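Long-range contacts in beta-glucuronidase (uncultured Clostridium sp., PDB 6U7J), which hydrolyses beta-D-glucuronides (EC 3.2.1.31) and, as a gut microbial enzyme, reactivates estrogens, presumably by freeing them from their glucuronide conjugates: residues L329-A334 with T581-I586; K302-H307 with W551-F556; K297-K302 with G333-R338; D510-L515 with G567-I572; T505-D510 with I546-W551. All coordinates share one frame; numbering follows the deposited sequence.

In the fold
All five contacts lie in the TIM-barrel domain. Contacts 3 and 5 each join two strands of one beta-alpha-beta unit and rely on hydrogen bonds: an asparagine amide in contact 3, which is partly buried, a single backbone bond and waters in contact 5. Contact 2 is buried and mostly aromatic; it shares strand 297-305 with contact 3 and W551 with contact 5. Contacts 1 and 4 are centred farthest from the chain centre, about 23 and 24 Å, yet are buried, and other subunits touch both. Contact 1 is apolar, between outer helices; contact 4 ties two irregular loops by a salt bridge and main-chain hydrogen bonds, shares D510 with contact 5, and its I572 packs on contact 1.

Contact 1. Residues L329-A334 with T581-I586; sequences LKWIGA and TAAFAI
W331 and I332, in the last turn of helix 319-332, meet A583, F584 and I586 of helix 581-592, two neighbouring helices in the outer layer of the TIM barrel. I332 can be followed outward from CB. Its CG1 stands anti to the backbone N (chi1 -154°), which carries this branch toward the other helix. CG1 passes 4.0 Å from I586 CG2 and also approaches the carbonyl O of A583. CD1, at the tip, rests 3.7 Å from that A583 O. The same methyl lies 3.9 Å from I586 CG2 and 4.1 Å from A583 CB, so all three of its neighbours belong to a single turn of helix. Beside it, the six-membered ring of W331 turns its edge to A583 CB and to one face of F584, an offset edge-to-face pair with planes at 86° and centroids 5.2 Å apart. L518 of the second subunit and T66 of the third pack on W331, while E526 of the second subunit packs on F584, placing the aromatic pair where chains meet. Just beyond, G333 closes helix 319-332 in a Schellman motif. The closest approach of the contact is W331 CZ2 to F584 CE1, 3.5 Å.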
# COMPACT_ATOMS: atom_id res chain seq x y z
N LEU B 329 6.03 23.41 -4.36
CA LEU B 329 6.84 23.98 -5.43
C LEU B 329 8.07 24.67 -4.87
O LEU B 329 9.19 24.50 -5.36
CB LEU B 329 6.02 24.96 -6.26
CG LEU B 329 4.97 24.36 -7.18
CD1 LEU B 329 4.12 25.47 -7.80
CD2 LEU B 329 5.61 23.50 -8.27
N LYS B 330 7.88 25.48 -3.83
CA LYS B 330 9.00 26.17 -3.21
C LYS B 330 9.96 25.18 -2.56
O LYS B 330 11.18 25.35 -2.64
CB LYS B 330 8.48 27.18 -2.19
CG LYS B 330 9.59 27.96 -1.49
CD LYS B 330 9.00 28.74 -0.32
CE LYS B 330 10.01 29.71 0.27
NZ LYS B 330 10.43 30.72 -0.75
N TRP B 331 9.43 24.15 -1.90
CA TRP B 331 10.28 23.19 -1.21
C TRP B 331 11.14 22.42 -2.21
O TRP B 331 12.35 22.26 -2.00
CB TRP B 331 9.42 22.24 -0.38
CG TRP B 331 10.17 21.06 0.21
CD1 TRP B 331 10.87 21.02 1.40
CD2 TRP B 331 10.27 19.75 -0.35
NE1 TRP B 331 11.40 19.77 1.60
CE2 TRP B 331 11.04 18.97 0.54
CE3 TRP B 331 9.76 19.15 -1.51
CZ2 TRP B 331 11.34 17.63 0.30
CZ3 TRP B 331 10.06 17.81 -1.76
CH2 TRP B 331 10.84 17.07 -0.85
N ILE B 332 10.55 21.97 -3.31
CA ILE B 332 11.29 21.18 -4.28
C ILE B 332 12.22 22.01 -5.14
O ILE B 332 13.02 21.44 -5.89
CB ILE B 332 10.32 20.38 -5.18
CG1 ILE B 332 11.00 19.11 -5.72
CG2 ILE B 332 9.76 21.28 -6.27
CD1 ILE B 332 10.06 18.03 -6.22
N GLY B 333 12.17 23.34 -5.03
CA GLY B 333 13.02 24.20 -5.85
C GLY B 333 12.45 24.55 -7.21
O GLY B 333 13.19 25.06 -8.06
N ALA B 334 11.18 24.27 -7.45
CA ALA B 334 10.58 24.66 -8.72
C ALA B 334 10.45 26.18 -8.80
O ALA B 334 10.39 26.87 -7.78
CB ALA B 334 9.22 23.98 -8.89
N THR B 581 9.92 8.97 -3.52
CA THR B 581 11.37 9.10 -3.32
C THR B 581 12.01 10.08 -4.31
O THR B 581 12.87 10.88 -3.93
CB THR B 581 12.09 7.75 -3.43
OG1 THR B 581 11.86 7.19 -4.73
CG2 THR B 581 11.60 6.80 -2.39
N ALA B 582 11.61 10.02 -5.58
CA ALA B 582 12.25 10.87 -6.58
C ALA B 582 12.14 12.36 -6.24
O ALA B 582 13.03 13.14 -6.61
CB ALA B 582 11.65 10.61 -7.96
N ALA B 583 11.10 12.76 -5.52
CA ALA B 583 10.96 14.17 -5.16
C ALA B 583 12.21 14.69 -4.47
O ALA B 583 12.62 15.84 -4.69
CB ALA B 583 9.74 14.39 -4.27
N PHE B 584 12.83 13.86 -3.63
CA PHE B 584 13.96 14.32 -2.83
C PHE B 584 15.20 14.48 -3.70
O PHE B 584 16.00 15.40 -3.49
CB PHE B 584 14.21 13.34 -1.68
CG PHE B 584 13.15 13.41 -0.62
CD1 PHE B 584 13.22 14.36 0.39
CD2 PHE B 584 12.05 12.56 -0.67
CE1 PHE B 584 12.22 14.45 1.35
CE2 PHE B 584 11.04 12.66 0.27
CZ PHE B 584 11.12 13.61 1.28
N ALA B 585 15.38 13.60 -4.69
CA ALA B 585 16.49 13.76 -5.62
C ALA B 585 16.27 14.96 -6.52
O ALA B 585 17.21 15.73 -6.76
CB ALA B 585 16.66 12.49 -6.46
N ILE B 586 15.04 15.15 -7.02
CA ILE B 586 14.74 16.32 -7.84
C ILE B 586 15.05 17.59 -7.07
O ILE B 586 15.67 18.52 -7.60
CB ILE B 586 13.28 16.30 -8.32
CG1 ILE B 586 13.04 15.16 -9.32
CG2 ILE B 586 12.88 17.64 -8.95
CD1 ILE B 586 11.59 14.63 -9.28

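Contact 2. Residues K302-H307 with W551-F556; sequences KGFGKH and WAFADF
The F304 ring takes F553 CD2 over one face, 3.6 Å above its plane and toward the rim, in an edge-to-face pair with planes at 76°. F553 in turn has F304 at its edge and the K306 chain over a face: K306 CE lies 4.0 Å from the ring centroid, close to the normal, a CH-pi contact. Bends at chi3 (94°) and chi4 fold the lysine back alongside the ring. A second cluster gathers H307, W551 and F556. H307 CD2 stands 3.5 Å over the centre of the F556 face, and W551 NE1 lies at the F556 edge, in the plane of that ring. W551 has A552 CB over one face and H307 NE2 at its edge, in plane, though the H307 and W551 rings as a pair meet obliquely. Between the clusters, glycine at 305 lets the indole come against the main chain, W551 CZ3 3.7 Å from G305 C; a CB there would fall on CZ3. These groups lie at the C-terminal ends of neighbouring parallel barrel strands, 297-305 and 545-551, the end at which TIM-barrel active sites open. The contact is mainly aromatic and apolar. K306 NZ comes 3.6 Å from F553 CD1 but forms its salt bridge with D325, and H307 ND1 is hydrogen-bonded to Y342, so these polar ends are satisfied by partners outside the two segments.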
# COMPACT_ATOMS: atom_id res chain seq x y z
N LYS B 302 12.22 25.38 -14.24
CA LYS B 302 12.23 24.18 -13.41
C LYS B 302 10.86 24.03 -12.76
O LYS B 302 10.46 24.88 -11.96
CB LYS B 302 13.31 24.27 -12.32
CG LYS B 302 14.73 24.56 -12.81
CD LYS B 302 15.66 24.82 -11.62
CE LYS B 302 15.18 26.02 -10.82
NZ LYS B 302 15.98 26.22 -9.58
N GLY B 303 10.16 22.94 -13.08
CA GLY B 303 8.83 22.75 -12.53
C GLY B 303 8.05 21.63 -13.18
O GLY B 303 8.62 20.59 -13.52
N PHE B 304 6.75 21.84 -13.37
CA PHE B 304 5.81 20.80 -13.76
C PHE B 304 4.68 21.40 -14.57
O PHE B 304 4.26 22.53 -14.34
CB PHE B 304 5.13 20.11 -12.56
CG PHE B 304 6.06 19.67 -11.48
CD1 PHE B 304 6.44 20.55 -10.47
CD2 PHE B 304 6.53 18.37 -11.45
CE1 PHE B 304 7.29 20.14 -9.47
CE2 PHE B 304 7.39 17.94 -10.45
CZ PHE B 304 7.78 18.83 -9.45
N GLY B 305 4.12 20.59 -15.46
CA GLY B 305 2.72 20.79 -15.80
C GLY B 305 1.87 20.24 -14.66
O GLY B 305 2.22 19.24 -14.04
N LYS B 306 0.78 20.94 -14.36
CA LYS B 306 -0.07 20.49 -13.26
C LYS B 306 -1.43 20.00 -13.80
O LYS B 306 -1.56 19.62 -14.97
CB LYS B 306 -0.21 21.63 -12.23
CG LYS B 306 1.08 21.95 -11.45
CD LYS B 306 0.92 23.18 -10.52
CE LYS B 306 0.55 22.78 -9.08
NZ LYS B 306 -0.73 21.96 -9.00
N HIS B 307 -2.42 19.99 -12.93
CA HIS B 307 -3.81 19.76 -13.30
C HIS B 307 -4.64 20.36 -12.19
O HIS B 307 -4.15 20.54 -11.07
CB HIS B 307 -4.15 18.27 -13.46
CG HIS B 307 -4.15 17.78 -14.88
ND1 HIS B 307 -4.99 18.30 -15.85
CD2 HIS B 307 -3.43 16.80 -15.48
CE1 HIS B 307 -4.76 17.67 -17.00
NE2 HIS B 307 -3.82 16.76 -16.80
N TRP B 551 6.57 15.57 -15.84
CA TRP B 551 5.14 15.42 -15.98
C TRP B 551 4.54 14.76 -14.76
O TRP B 551 5.00 13.70 -14.30
CB TRP B 551 4.69 14.65 -17.21
CG TRP B 551 3.17 14.49 -17.18
CD1 TRP B 551 2.47 13.32 -17.13
CD2 TRP B 551 2.18 15.54 -17.15
NE1 TRP B 551 1.11 13.57 -17.10
CE2 TRP B 551 0.91 14.93 -17.12
CE3 TRP B 551 2.26 16.94 -17.19
CZ2 TRP B 551 -0.28 15.66 -17.12
CZ3 TRP B 551 1.06 17.68 -17.18
CH2 TRP B 551 -0.18 17.04 -17.14
N ALA B 552 3.46 15.39 -14.30
CA ALA B 552 2.67 15.11 -13.13
C ALA B 552 3.43 15.63 -11.93
O ALA B 552 4.38 15.02 -11.43
CB ALA B 552 2.29 13.65 -13.06
N PHE B 553 3.05 16.86 -11.56
CA PHE B 553 3.23 17.34 -10.20
C PHE B 553 2.67 16.33 -9.20
O PHE B 553 3.36 15.93 -8.26
CB PHE B 553 2.53 18.70 -10.06
CG PHE B 553 2.57 19.27 -8.69
CD1 PHE B 553 1.44 19.26 -7.89
CD2 PHE B 553 3.75 19.81 -8.19
CE1 PHE B 553 1.48 19.78 -6.61
CE2 PHE B 553 3.81 20.33 -6.90
CZ PHE B 553 2.67 20.33 -6.11
N ALA B 554 1.42 15.90 -9.41
CA ALA B 554 0.72 15.01 -8.50
C ALA B 554 -0.10 13.99 -9.29
O ALA B 554 -0.61 14.29 -10.37
CB ALA B 554 -0.23 15.79 -7.56
N ASP B 555 -0.20 12.78 -8.73
CA ASP B 555 -1.12 11.78 -9.26
C ASP B 555 -2.50 12.42 -9.45
O ASP B 555 -2.94 13.20 -8.61
CB ASP B 555 -1.21 10.58 -8.28
CG ASP B 555 0.14 9.82 -8.12
OD1 ASP B 555 1.05 9.99 -8.95
OD2 ASP B 555 0.30 9.05 -7.14
N PHE B 556 -3.15 12.13 -10.58
CA PHE B 556 -4.44 12.74 -10.91
C PHE B 556 -5.32 11.72 -11.62
O PHE B 556 -4.85 10.69 -12.11
CB PHE B 556 -4.28 13.99 -11.79
CG PHE B 556 -3.66 13.71 -13.12
CD1 PHE B 556 -4.45 13.40 -14.23
CD2 PHE B 556 -2.26 13.78 -13.28
CE1 PHE B 556 -3.87 13.14 -15.47
CE2 PHE B 556 -1.67 13.52 -14.53
CZ PHE B 556 -2.47 13.21 -15.62

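Contact 3. Residues K297-K302 with G333-R338; sequences KPFYFK and GANSFR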
# COMPACT_ATOMS: atom_id res chain seq x y z
N LYS B 297 17.92 38.82 -17.73
CA LYS B 297 18.77 37.75 -17.23
C LYS B 297 18.20 36.38 -17.60
O LYS B 297 16.98 36.20 -17.64
CB LYS B 297 18.94 37.86 -15.70
CG LYS B 297 19.35 39.27 -15.26
CD LYS B 297 19.16 39.54 -13.77
CE LYS B 297 17.72 39.99 -13.47
NZ LYS B 297 17.51 41.48 -13.40
N PRO B 298 19.06 35.41 -17.89
CA PRO B 298 18.57 34.11 -18.37
C PRO B 298 17.74 33.42 -17.31
O PRO B 298 18.02 33.48 -16.11
CB PRO B 298 19.86 33.33 -18.67
CG PRO B 298 20.96 34.35 -18.69
CD PRO B 298 20.53 35.41 -17.73
N PHE B 299 16.69 32.75 -17.78
CA PHE B 299 15.76 32.03 -16.93
C PHE B 299 15.69 30.60 -17.44
O PHE B 299 15.53 30.36 -18.64
CB PHE B 299 14.37 32.68 -16.95
CG PHE B 299 13.37 32.01 -16.07
CD1 PHE B 299 13.35 32.25 -14.71
CD2 PHE B 299 12.44 31.12 -16.61
CE1 PHE B 299 12.42 31.61 -13.89
CE2 PHE B 299 11.51 30.50 -15.81
CZ PHE B 299 11.50 30.74 -14.44
N TYR B 300 15.87 29.65 -16.53
CA TYR B 300 15.76 28.23 -16.84
C TYR B 300 14.52 27.71 -16.12
O TYR B 300 14.40 27.84 -14.90
CB TYR B 300 17.04 27.50 -16.41
CG TYR B 300 17.08 26.05 -16.83
CD1 TYR B 300 16.61 25.05 -15.98
CD2 TYR B 300 17.57 25.67 -18.07
CE1 TYR B 300 16.63 23.71 -16.36
CE2 TYR B 300 17.59 24.33 -18.46
CZ TYR B 300 17.12 23.36 -17.59
OH TYR B 300 17.14 22.03 -17.95
N PHE B 301 13.56 27.19 -16.88
CA PHE B 301 12.31 26.68 -16.30
C PHE B 301 12.58 25.38 -15.53
O PHE B 301 13.10 24.41 -16.09
CB PHE B 301 11.27 26.42 -17.39
CG PHE B 301 10.77 27.66 -18.10
CD1 PHE B 301 11.54 28.27 -19.08
CD2 PHE B 301 9.50 28.17 -17.84
CE1 PHE B 301 11.07 29.39 -19.74
CE2 PHE B 301 9.02 29.27 -18.51
CZ PHE B 301 9.82 29.89 -19.46
N LYS B 302 12.22 25.38 -14.24
CA LYS B 302 12.23 24.18 -13.41
C LYS B 302 10.86 24.03 -12.76
O LYS B 302 10.46 24.88 -11.96
CB LYS B 302 13.31 24.27 -12.32
CG LYS B 302 14.73 24.56 -12.81
CD LYS B 302 15.66 24.82 -11.62
CE LYS B 302 15.18 26.02 -10.82
NZ LYS B 302 15.98 26.22 -9.58
N GLY B 333 12.17 23.34 -5.03
CA GLY B 333 13.02 24.20 -5.85
C GLY B 333 12.45 24.55 -7.21
O GLY B 333 13.19 25.06 -8.06
N ALA B 334 11.18 24.27 -7.45
CA ALA B 334 10.58 24.66 -8.72
C ALA B 334 10.45 26.18 -8.80
O ALA B 334 10.39 26.87 -7.78
CB ALA B 334 9.22 23.98 -8.89
N ASN B 335 10.43 26.70 -10.02
CA ASN B 335 10.22 28.12 -10.23
C ASN B 335 9.09 28.43 -11.20
O ASN B 335 8.84 29.61 -11.48
CB ASN B 335 11.52 28.81 -10.71
CG ASN B 335 12.01 28.28 -12.05
OD1 ASN B 335 11.29 27.61 -12.78
ND2 ASN B 335 13.27 28.58 -12.38
N SER B 336 8.40 27.41 -11.72
CA SER B 336 7.45 27.62 -12.80
C SER B 336 6.48 26.43 -12.87
O SER B 336 6.78 25.34 -12.38
CB SER B 336 8.19 27.79 -14.13
OG SER B 336 9.08 26.70 -14.38
N PHE B 337 5.32 26.66 -13.48
CA PHE B 337 4.47 25.57 -13.93
C PHE B 337 3.78 25.97 -15.23
O PHE B 337 3.77 27.15 -15.62
CB PHE B 337 3.42 25.15 -12.86
CG PHE B 337 2.51 26.25 -12.39
CD1 PHE B 337 2.86 27.06 -11.32
CD2 PHE B 337 1.26 26.45 -12.99
CE1 PHE B 337 2.00 28.06 -10.88
CE2 PHE B 337 0.40 27.44 -12.54
CZ PHE B 337 0.77 28.25 -11.48
N ARG B 338 3.23 24.96 -15.90
CA ARG B 338 2.39 25.14 -17.08
C ARG B 338 0.96 24.75 -16.72
O ARG B 338 0.74 23.73 -16.07
CB ARG B 338 2.90 24.29 -18.25
CG ARG B 338 1.92 24.27 -19.43
CD ARG B 338 2.51 23.60 -20.67
NE ARG B 338 2.92 22.22 -20.41
CZ ARG B 338 2.37 21.15 -20.97
NH1 ARG B 338 1.37 21.29 -21.84
NH2 ARG B 338 2.82 19.93 -20.67
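N335 reaches across to the backbone of Y300 and K302 and ties together the two parallel strands of a beta-alpha-beta crossover, in which strand 297-305 leads through helix 319-332 to strand 336-338 of the TIM barrel. Its CG sits between the backbone N and the carbonyl carbon (chi1 62°), which aims the amide at the other strand. Both ends of that amide are used. ND2 gives a nearly straight bond (174°) to Y300 O at 2.9 Å, with the acceptor close to the amide plane. OD1 accepts K302 N at 2.8 Å, the donor tilted out of the carbonyl plane, and also the hydroxyl of S336, OG to OD1 2.9 Å. The backbone completes the grip: N335 N donates to K302 O at 2.7 Å, nearly along the C=O axis, and S336 N adds a weak bond to the same oxygen. K302 thus has its N and its O both held by N335, one by side chain and one by main chain, and the asparagine carries the pairing just before strand 336-338 begins. K302 NZ has its stronger partner in W590 O on helix 581-592; its bond to G333 O is weak. S336 OG is also hydrogen-bonded to H549 NE2, linking this pair of strands to strand 545-551. F299 meets the asparagine tip to tip, ring and amide planes 26° apart, with F299 CZ 3.5 Å from N335 CG.

Contact 4. Residues D510-L515 with G567-I572; sequences DTIAGL and GNKKGI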
# COMPACT_ATOMS: atom_id res chain seq x y z
N ASP B 510 5.12 6.38 -14.53
CA ASP B 510 4.12 6.04 -13.53
C ASP B 510 4.80 5.33 -12.36
O ASP B 510 5.66 4.46 -12.55
CB ASP B 510 3.02 5.15 -14.11
CG ASP B 510 2.05 5.91 -14.99
OD1 ASP B 510 2.38 6.14 -16.18
OD2 ASP B 510 0.94 6.28 -14.51
N THR B 511 4.41 5.72 -11.15
CA THR B 511 5.05 5.22 -9.94
C THR B 511 4.01 4.95 -8.88
O THR B 511 3.26 5.86 -8.50
CB THR B 511 6.08 6.24 -9.44
OG1 THR B 511 6.98 6.52 -10.52
CG2 THR B 511 6.88 5.66 -8.27
N ILE B 512 3.94 3.70 -8.41
CA ILE B 512 3.03 3.35 -7.32
C ILE B 512 3.77 3.58 -6.02
O ILE B 512 4.78 2.93 -5.74
CB ILE B 512 2.55 1.89 -7.42
CG1 ILE B 512 1.97 1.57 -8.80
CG2 ILE B 512 1.53 1.63 -6.31
CD1 ILE B 512 0.74 2.43 -9.18
N ALA B 513 3.26 4.51 -5.21
CA ALA B 513 3.86 4.73 -3.91
C ALA B 513 3.96 3.42 -3.15
O ALA B 513 2.99 2.65 -3.06
CB ALA B 513 3.04 5.75 -3.11
N GLY B 514 5.16 3.13 -2.66
CA GLY B 514 5.39 1.94 -1.89
C GLY B 514 5.85 0.75 -2.69
O GLY B 514 6.21 -0.27 -2.09
N LEU B 515 5.83 0.83 -4.02
CA LEU B 515 6.39 -0.21 -4.86
C LEU B 515 7.90 0.00 -4.95
O LEU B 515 8.35 0.97 -5.56
CB LEU B 515 5.75 -0.17 -6.25
CG LEU B 515 5.64 -1.49 -7.00
CD1 LEU B 515 4.85 -1.30 -8.28
CD2 LEU B 515 7.00 -2.05 -7.31
N GLY B 567 -6.01 6.01 -12.23
CA GLY B 567 -5.60 7.29 -12.77
C GLY B 567 -4.15 7.31 -13.21
O GLY B 567 -3.51 6.27 -13.43
N ASN B 568 -3.62 8.52 -13.34
CA ASN B 568 -2.24 8.71 -13.77
C ASN B 568 -1.35 8.77 -12.54
O ASN B 568 -1.57 9.60 -11.65
CB ASN B 568 -2.11 9.98 -14.61
CG ASN B 568 -0.74 10.12 -15.24
OD1 ASN B 568 0.28 10.04 -14.55
ND2 ASN B 568 -0.70 10.31 -16.56
N LYS B 569 -0.34 7.89 -12.51
CA LYS B 569 0.54 7.76 -11.36
C LYS B 569 1.93 8.34 -11.62
O LYS B 569 2.88 8.03 -10.88
CB LYS B 569 0.65 6.29 -10.94
CG LYS B 569 -0.59 5.74 -10.22
CD LYS B 569 -1.01 6.67 -9.08
CE LYS B 569 -1.92 5.97 -8.09
NZ LYS B 569 -3.34 6.16 -8.47
N LYS B 570 2.08 9.18 -12.65
CA LYS B 570 3.37 9.83 -12.91
C LYS B 570 3.66 10.98 -11.96
O LYS B 570 4.72 11.61 -12.09
CB LYS B 570 3.45 10.35 -14.36
CG LYS B 570 3.26 9.28 -15.43
CD LYS B 570 3.84 9.75 -16.76
CE LYS B 570 3.76 8.65 -17.81
NZ LYS B 570 2.35 8.22 -17.97
N GLY B 571 2.76 11.28 -11.03
CA GLY B 571 3.02 12.30 -10.03
C GLY B 571 4.35 12.13 -9.30
O GLY B 571 4.74 11.00 -8.96
N ILE B 572 5.06 13.24 -9.11
CA ILE B 572 6.19 13.28 -8.19
C ILE B 572 5.66 13.29 -6.76
O ILE B 572 6.32 12.79 -5.84
CB ILE B 572 7.08 14.51 -8.49
CG1 ILE B 572 7.95 14.25 -9.73
CG2 ILE B 572 7.99 14.85 -7.35
CD1 ILE B 572 8.55 12.84 -9.79
O HOH W 1 -1.15 4.39 -13.68
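D510 and the pair K569 and K570 bury most of this surface, and the aspartate splits its two oxygens between them. D510 OD1 takes the salt bridge from K570 NZ at 2.7 Å, met on the syn side and 28° out of the carboxylate plane. D510 OD2 accepts K569 N at 2.9 Å from the anti side. A water 2.9 Å from D510 OD2 also lies within reach of G567 O. The K569 main chain answers in the other direction: its O accepts T511 N at 2.8 Å, with the donor well above the carbonyl plane. K569 CG, set anti to the carbonyl carbon (chi1 -74°), touches I512 CD1 at 3.7 Å; bends at chi2 and chi4 then turn the chain end away, and NZ bonds V565 O. N568 shapes the turn, its OD1 accepting K570 N at 2.8 Å in an Asx turn. The two loops follow strands 502-506 and 545-551, and V565 of the fourth subunit packs on I512. N568-K569-K570 has the form of the Asn-x-Lys motif that recognises the glucuronate carboxylate in related beta-glucuronidases. If that role holds here, D510 is a second-shell residue: together with Y474, which bonds K570 NZ, it fixes where the ammonium group stands, while the bond to K569 N holds the turn carrying it.

Contact 5. Residues T505-D510 with I546-W551; sequences TEYGAD and IGEHIW
W551 N donates to Y507 O at 2.9 Å in an almost linear bond, where strands 502-506 and 545-551, parallel neighbours in the TIM barrel, part at their C-terminal ends, the touching parts running 62° apart. Just before, T505 O faces H549 O, both acceptors. A water donates to T505 O and lies 2.8 Å from H549 ND1; a second links T505 O with I550 O. E506 runs alongside W551, its carboxylate stacked on the indole, with planes 22° apart and E506 CD 3.8 Å over one face toward the rim. Its oxygens are taken by Y470 and by R338. Y507 CG sits between the backbone N and the carbonyl carbon (chi1 65°), and the ring edge comes in plane to H549 O, 3.3 Å from CD1. At the far end Y507 OH lies 3.5 Å from I550 CG1, and a third water donates to it and to E548 OE2. E548 OE1 bonds Y300 OH and R589, and OE2 also W590 NE1. Y507 OH is hydrogen-bonded to N536 of the connecting helix 525-540, where M539 packs on Y507 and E548; I550 fits against I586 and W590 of helix 581-592, and H549 NE2 reaches S336 on strand 336-338.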
# COMPACT_ATOMS: atom_id res chain seq x y z
N THR B 505 8.74 19.76 -22.00
CA THR B 505 7.57 20.14 -21.21
C THR B 505 6.96 18.97 -20.46
O THR B 505 6.14 19.20 -19.56
CB THR B 505 6.52 20.81 -22.11
OG1 THR B 505 6.49 20.17 -23.39
CG2 THR B 505 6.83 22.32 -22.31
N GLU B 506 7.34 17.74 -20.78
CA GLU B 506 6.83 16.54 -20.12
C GLU B 506 7.86 15.43 -20.25
O GLU B 506 8.43 15.22 -21.33
CB GLU B 506 5.49 16.06 -20.73
CG GLU B 506 4.27 16.94 -20.47
CD GLU B 506 2.97 16.34 -20.99
OE1 GLU B 506 2.91 15.11 -21.17
OE2 GLU B 506 2.00 17.10 -21.24
N TYR B 507 8.08 14.71 -19.15
CA TYR B 507 8.82 13.45 -19.12
C TYR B 507 8.65 12.83 -17.73
O TYR B 507 8.48 13.55 -16.75
CB TYR B 507 10.31 13.67 -19.45
CG TYR B 507 11.11 14.49 -18.45
CD1 TYR B 507 10.84 15.84 -18.24
CD2 TYR B 507 12.18 13.92 -17.76
CE1 TYR B 507 11.60 16.59 -17.33
CE2 TYR B 507 12.94 14.65 -16.86
CZ TYR B 507 12.66 15.98 -16.66
OH TYR B 507 13.42 16.71 -15.76
N GLY B 508 8.70 11.51 -17.65
CA GLY B 508 8.49 10.87 -16.36
C GLY B 508 8.01 9.43 -16.51
O GLY B 508 8.12 8.83 -17.57
N ALA B 509 7.45 8.91 -15.41
CA ALA B 509 7.15 7.49 -15.32
C ALA B 509 6.09 7.26 -14.25
O ALA B 509 6.16 7.87 -13.18
CB ALA B 509 8.41 6.68 -15.00
N ASP B 510 5.12 6.38 -14.53
CA ASP B 510 4.12 6.04 -13.53
C ASP B 510 4.80 5.33 -12.36
O ASP B 510 5.66 4.46 -12.55
CB ASP B 510 3.02 5.15 -14.11
CG ASP B 510 2.05 5.91 -14.99
OD1 ASP B 510 2.38 6.14 -16.18
OD2 ASP B 510 0.94 6.28 -14.51
N ILE B 546 16.17 25.34 -22.42
CA ILE B 546 15.92 26.43 -21.47
C ILE B 546 14.94 26.03 -20.37
O ILE B 546 14.53 26.87 -19.58
CB ILE B 546 15.44 27.71 -22.19
CG1 ILE B 546 14.27 27.40 -23.11
CG2 ILE B 546 16.58 28.33 -22.98
CD1 ILE B 546 13.34 28.59 -23.36
N GLY B 547 14.57 24.76 -20.29
CA GLY B 547 13.73 24.35 -19.18
C GLY B 547 13.42 22.88 -19.20
O GLY B 547 13.53 22.20 -20.24
N GLU B 548 13.00 22.39 -18.03
CA GLU B 548 12.58 21.01 -17.86
C GLU B 548 11.34 20.99 -16.98
O GLU B 548 11.34 21.54 -15.87
CB GLU B 548 13.71 20.16 -17.23
CG GLU B 548 14.09 20.53 -15.80
CD GLU B 548 15.46 20.00 -15.38
OE1 GLU B 548 16.43 20.19 -16.16
OE2 GLU B 548 15.57 19.39 -14.29
N HIS B 549 10.28 20.37 -17.48
CA HIS B 549 9.05 20.24 -16.71
C HIS B 549 8.76 18.76 -16.61
O HIS B 549 8.49 18.10 -17.63
CB HIS B 549 7.89 21.01 -17.35
CG HIS B 549 7.77 22.43 -16.87
ND1 HIS B 549 6.65 23.20 -17.09
CD2 HIS B 549 8.65 23.22 -16.20
CE1 HIS B 549 6.83 24.40 -16.56
NE2 HIS B 549 8.03 24.44 -16.02
N ILE B 550 8.88 18.22 -15.39
CA ILE B 550 8.54 16.83 -15.14
C ILE B 550 7.03 16.67 -15.26
O ILE B 550 6.28 17.57 -14.88
CB ILE B 550 9.05 16.41 -13.75
CG1 ILE B 550 10.58 16.38 -13.73
CG2 ILE B 550 8.51 15.04 -13.36
CD1 ILE B 550 11.15 16.37 -12.33
N TRP B 551 6.57 15.57 -15.84
CA TRP B 551 5.14 15.42 -15.98
C TRP B 551 4.54 14.76 -14.76
O TRP B 551 5.00 13.70 -14.30
CB TRP B 551 4.69 14.65 -17.21
CG TRP B 551 3.17 14.49 -17.18
CD1 TRP B 551 2.47 13.32 -17.13
CD2 TRP B 551 2.18 15.54 -17.15
NE1 TRP B 551 1.11 13.57 -17.10
CE2 TRP B 551 0.91 14.93 -17.12
CE3 TRP B 551 2.26 16.94 -17.19
CZ2 TRP B 551 -0.28 15.66 -17.12
CZ3 TRP B 551 1.06 17.68 -17.18
CH2 TRP B 551 -0.18 17.04 -17.14
O HOH W 2 5.09 21.67 -18.77
O HOH W 3 5.08 18.65 -16.82
O HOH W 4 14.19 17.16 -13.26